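Local coordinates for Low molecular weight phosphotyrosine protein phosphatase (Vibrio cholerae, PDB 6U1P), which acts in a tyrosine phosphoregulatory system that controls exopolysaccharide biosynthesis and biofilm formation, probably by dephosphorylating protein phosphotyrosine, at the interface of chains A and B. Coordinates in Å, arbitrary orientation; residue numbers count along the deposited sequence, not the author numbering. Chains: chain A/B, Low molecular weight phosphotyrosine protein phosphatase.

Contact 1: the interface of chains A and B. Residues chain A 141-142, 144-145, 148-149, 152; chain B 25-26, 29, 112.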
loop_
_atom_site.group_PDB
_atom_site.type_symbol
_atom_site.label_atom_id
_atom_site.label_comp_id
_atom_site.label_asym_id
_atom_site.label_seq_id
_atom_site.Cartn_x
_atom_site.Cartn_y
_atom_site.Cartn_z
ATOM N N ILE A 141 6.958 14.658 -5.895
ATOM C CA ILE A 141 7.819 14.345 -7.033
ATOM C C ILE A 141 7.584 15.326 -8.178
ATOM O O ILE A 141 8.539 15.824 -8.791
ATOM C CB ILE A 141 7.597 12.887 -7.466
ATOM C CG1 ILE A 141 8.136 11.934 -6.390
ATOM C CG2 ILE A 141 8.260 12.616 -8.814
ATOM C CD1 ILE A 141 7.779 10.448 -6.639
ATOM N N GLU A 142 6.320 15.661 -8.452
ATOM C CA GLU A 142 6.010 16.580 -9.544
ATOM C C GLU A 142 6.676 17.937 -9.337
ATOM O O GLU A 142 7.272 18.495 -10.265
ATOM C CB GLU A 142 4.495 16.740 -9.682
ATOM C CG GLU A 142 4.041 17.578 -10.893
ATOM C CD GLU A 142 2.519 17.645 -11.023
ATOM O OE1 GLU A 142 1.850 17.994 -10.022
ATOM O OE2 GLU A 142 1.988 17.332 -12.114
ATOM N N GLY A 144 9.309 18.542 -7.579
ATOM C CA GLY A 144 10.723 18.338 -7.840
ATOM C C GLY A 144 11.010 18.325 -9.329
ATOM O O GLY A 144 11.935 18.992 -9.801
ATOM N N ALA A 145 10.182 17.610 -10.095
ATOM C CA ALA A 145 10.395 17.517 -11.536
ATOM C C ALA A 145 10.358 18.887 -12.203
ATOM O O ALA A 145 11.171 19.168 -13.089
ATOM C CB ALA A 145 9.357 16.596 -12.174
ATOM N N LEU A 148 13.649 20.653 -11.749
ATOM C CA LEU A 148 14.680 20.049 -12.584
ATOM C C LEU A 148 14.549 20.493 -14.031
ATOM O O LEU A 148 15.548 20.800 -14.689
ATOM C CB LEU A 148 14.603 18.530 -12.491
ATOM C CG LEU A 148 15.058 17.919 -11.166
ATOM C CD1 LEU A 148 15.383 16.448 -11.353
ATOM C CD2 LEU A 148 16.258 18.684 -10.582
ATOM N N VAL A 149 13.323 20.528 -14.549
ATOM C CA VAL A 149 13.136 20.928 -15.937
ATOM C C VAL A 149 13.615 22.363 -16.148
ATOM O O VAL A 149 14.250 22.680 -17.163
ATOM C CB VAL A 149 11.662 20.736 -16.339
ATOM C CG1 VAL A 149 11.309 21.585 -17.549
ATOM C CG2 VAL A 149 11.375 19.245 -16.606
ATOM N N TRP A 152 17.543 22.824 -16.319
ATOM C CA TRP A 152 18.077 22.334 -17.584
ATOM C C TRP A 152 17.899 23.352 -18.705
ATOM O O TRP A 152 18.799 23.540 -19.529
ATOM C CB TRP A 152 17.409 21.016 -17.944
ATOM C CG TRP A 152 17.704 19.933 -16.960
ATOM C CD1 TRP A 152 18.779 19.855 -16.127
ATOM C CD2 TRP A 152 16.910 18.767 -16.703
ATOM N NE1 TRP A 152 18.709 18.711 -15.373
ATOM C CE2 TRP A 152 17.571 18.024 -15.706
ATOM C CE3 TRP A 152 15.705 18.281 -17.220
ATOM C CZ2 TRP A 152 17.069 16.818 -15.217
ATOM C CZ3 TRP A 152 15.208 17.084 -16.733
ATOM C CH2 TRP A 152 15.888 16.367 -15.740
ATOM N N ILE B 25 6.726 11.469 -15.010
ATOM C CA ILE B 25 6.439 12.895 -14.867
ATOM C C ILE B 25 7.480 13.732 -15.603
ATOM O O ILE B 25 7.130 14.668 -16.330
ATOM C CB ILE B 25 6.326 13.271 -13.380
ATOM C CG1 ILE B 25 5.116 12.533 -12.766
ATOM C CG2 ILE B 25 6.182 14.789 -13.226
ATOM C CD1 ILE B 25 4.958 12.670 -11.262
ATOM N N LEU B 26 8.767 13.394 -15.450
ATOM C CA LEU B 26 9.804 14.116 -16.180
ATOM C C LEU B 26 9.587 14.010 -17.683
ATOM O O LEU B 26 9.592 15.022 -18.393
ATOM C CB LEU B 26 11.193 13.587 -15.810
ATOM C CG LEU B 26 11.700 14.148 -14.491
ATOM C CD1 LEU B 26 12.948 13.415 -14.036
ATOM C CD2 LEU B 26 11.977 15.638 -14.634
ATOM N N LYS B 29 6.883 16.403 -18.836
ATOM C CA LYS B 29 7.235 17.816 -18.803
ATOM C C LYS B 29 8.303 18.124 -19.833
ATOM O O LYS B 29 8.315 19.219 -20.411
ATOM C CB LYS B 29 7.671 18.218 -17.396
ATOM C CG LYS B 29 6.576 17.948 -16.364
ATOM C CD LYS B 29 6.594 18.947 -15.245
ATOM C CE LYS B 29 5.259 18.981 -14.540
ATOM N NZ LYS B 29 4.117 18.828 -15.501
ATOM N N PHE B 112 17.026 14.049 -5.746
ATOM C CA PHE B 112 15.988 14.461 -6.691
ATOM C C PHE B 112 15.406 15.819 -6.337
ATOM O O PHE B 112 15.111 16.624 -7.231
ATOM C CB PHE B 112 14.867 13.424 -6.746
ATOM C CG PHE B 112 13.792 13.741 -7.758
ATOM C CD1 PHE B 112 13.978 13.459 -9.107
ATOM C CD2 PHE B 112 12.589 14.312 -7.361
ATOM C CE1 PHE B 112 12.979 13.731 -10.045
ATOM C CE2 PHE B 112 11.580 14.591 -8.295
ATOM C CZ PHE B 112 11.780 14.302 -9.641
#

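Contact 2: the interface of chains A and B. Residues chain A 143-144, 147-148; chain B 115-116.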
loop_
_atom_site.group_PDB
_atom_site.type_symbol
_atom_site.label_atom_id
_atom_site.label_comp_id
_atom_site.label_asym_id
_atom_site.label_seq_id
_atom_site.Cartn_x
_atom_site.Cartn_y
_atom_site.Cartn_z
ATOM N N SER A 143 6.568 18.494 -8.124
ATOM C CA SER A 143 7.214 19.771 -7.838
ATOM C C SER A 143 8.722 19.662 -8.012
ATOM O O SER A 143 9.363 20.579 -8.545
ATOM C CB SER A 143 6.832 20.268 -6.440
ATOM O OG SER A 143 7.678 19.764 -5.426
ATOM N N GLY A 144 9.309 18.542 -7.579
ATOM C CA GLY A 144 10.723 18.338 -7.840
ATOM C C GLY A 144 11.010 18.325 -9.329
ATOM O O GLY A 144 11.935 18.992 -9.801
ATOM N N ALA A 147 11.163 21.811 -11.046
ATOM C CA ALA A 147 12.414 22.523 -10.790
ATOM C C ALA A 147 13.544 21.978 -11.650
ATOM O O ALA A 147 14.321 22.744 -12.230
ATOM C CB ALA A 147 12.776 22.426 -9.308
ATOM N N LEU A 148 13.649 20.653 -11.749
ATOM C CA LEU A 148 14.680 20.049 -12.584
ATOM C C LEU A 148 14.549 20.493 -14.031
ATOM O O LEU A 148 15.548 20.800 -14.689
ATOM C CB LEU A 148 14.603 18.530 -12.491
ATOM C CG LEU A 148 15.058 17.919 -11.166
ATOM C CD1 LEU A 148 15.383 16.448 -11.353
ATOM C CD2 LEU A 148 16.258 18.684 -10.582
ATOM N N LYS B 115 16.794 20.782 -6.523
ATOM C CA LYS B 115 16.546 22.067 -7.172
ATOM C C LYS B 115 15.213 22.696 -6.783
ATOM O O LYS B 115 14.958 23.853 -7.146
ATOM C CB LYS B 115 16.625 21.931 -8.697
ATOM C CG LYS B 115 17.995 21.528 -9.220
ATOM C CD LYS B 115 18.986 22.668 -9.149
ATOM C CE LYS B 115 20.212 22.380 -10.000
ATOM N NZ LYS B 115 21.437 22.248 -9.166
ATOM N N ALA B 116 14.365 21.978 -6.058
ATOM C CA ALA B 116 13.109 22.529 -5.571
ATOM C C ALA B 116 13.355 23.317 -4.294
ATOM O O ALA B 116 13.948 22.800 -3.346
ATOM C CB ALA B 116 12.098 21.416 -5.309
#

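Contact 1: the interface of chains A and B
A:Ala145 and B:Phe112 meet where helix 126-152 of one low molecular weight phosphatase subunit lies against the body of the other, and the packing is close there, with CZ of the ring 3.7 Å from the backbone N of A:Ala145. The A:Ala145 methyl is shared by two side chains of helix 18-32 in chain B: CB is 3.7 Å from CD2 of B:Leu26 and 3.8 Å from CG2 of B:Ile25. B:Phe112, with CG anti to its backbone N (chi1 -177°), pushes its ring edge-first against the helix turn 141-145. Its CE2 reaches the backbone carbonyl O of A:Ile141 at 3.3 Å, with that oxygen in the plane of the ring, while CA of A:Gly144 stands above the plane near the rim. On that same face, out toward the CE1 rim, CD1 of A:Leu148 is 3.9 Å from CE1; A:Ile141 CG2 comes from the opposite face. No polar pair bonds across the patch, so the fit rests on shape and apolar burial, some 300 Å² in sum.

Toward the end of B:Lys29 the packing is looser. The lysine's CB still lies 3.9 Å from CG2 of A:Val149, but farther along the bent chain its CE is 4.1 Å from CG of A:Glu142, the two side chains crossing at about a right angle. The opposite charges may attract at long range but do not pair: A:Glu142 OE2, a carboxylate oxygen, stays 4.3 Å from B:Lys29 NZ.

Contact 2: the interface of chains A and B
With chi1 at -64° the CG of B:Lys115 stands anti to its carbonyl carbon, and a bend at chi2 (-74°) turns the stem across A:Leu148, whose own chi1 of -71° sets CG anti to the carbonyl carbon, from where the CD2 branch meets that stem. The two side chains cross at about a right angle, CD2 of the leucine lying 3.6 Å from CG of the lysine and 3.8 Å from its CB. These are helix-to-loop contacts between two copies of the low molecular weight phosphotyrosine phosphatase fold: the long helix 126-152 of chain A rides over the end of the 3-10 helix 112-115 of chain B, where the chain passes into loop at B:Ala116.

The centre of the patch is A:Ala147, whose methyl sits over the flat face of the peptide group joining B:Lys115 to B:Ala116. Its CB is 3.4 Å from the carbonyl O of B:Lys115, 3.5 Å from the C of the same group, and 3.6 Å from the backbone N of B:Ala116. Near-equal spacing to all three atoms is the evidence for a face-on approach rather than a contact with the oxygen tip. No donor or acceptor bonds across; what this helix lays over the peptide is a methyl carbon.

On the flank nearer the start of the helix, contact thins: CB of B:Ala116 comes to 4.2 Å from CA of A:Gly144, and A:Ser143 offers little beyond its backbone. Toward the leucine, the A:Ala147 methyl also touches the root of the lysine stem, CB to CB of B:Lys115 at 3.9 Å.

Contact 1 and contact 2 have centres about 6 Å apart and share A:Gly144 and A:Leu148, so they form one continuous surface along helix 126-152 of chain A. Chain B supplies helix 18-32 to contact 1, and the 3-10 helix 112-115 runs through both contacts. The two-fold axis repeats the pair with chains exchanged, consistent with a dimer whose C-terminal helices reach across to each other's bodies. The centres lie about 37 and 39 Å from A:Cys12, the expected nucleophile of chain A, while the chain B helix 18-32 starts at its CX5R phosphate-loop arginine, a connection by sequence; the structure alone does not show whether dimerisation affects catalysis.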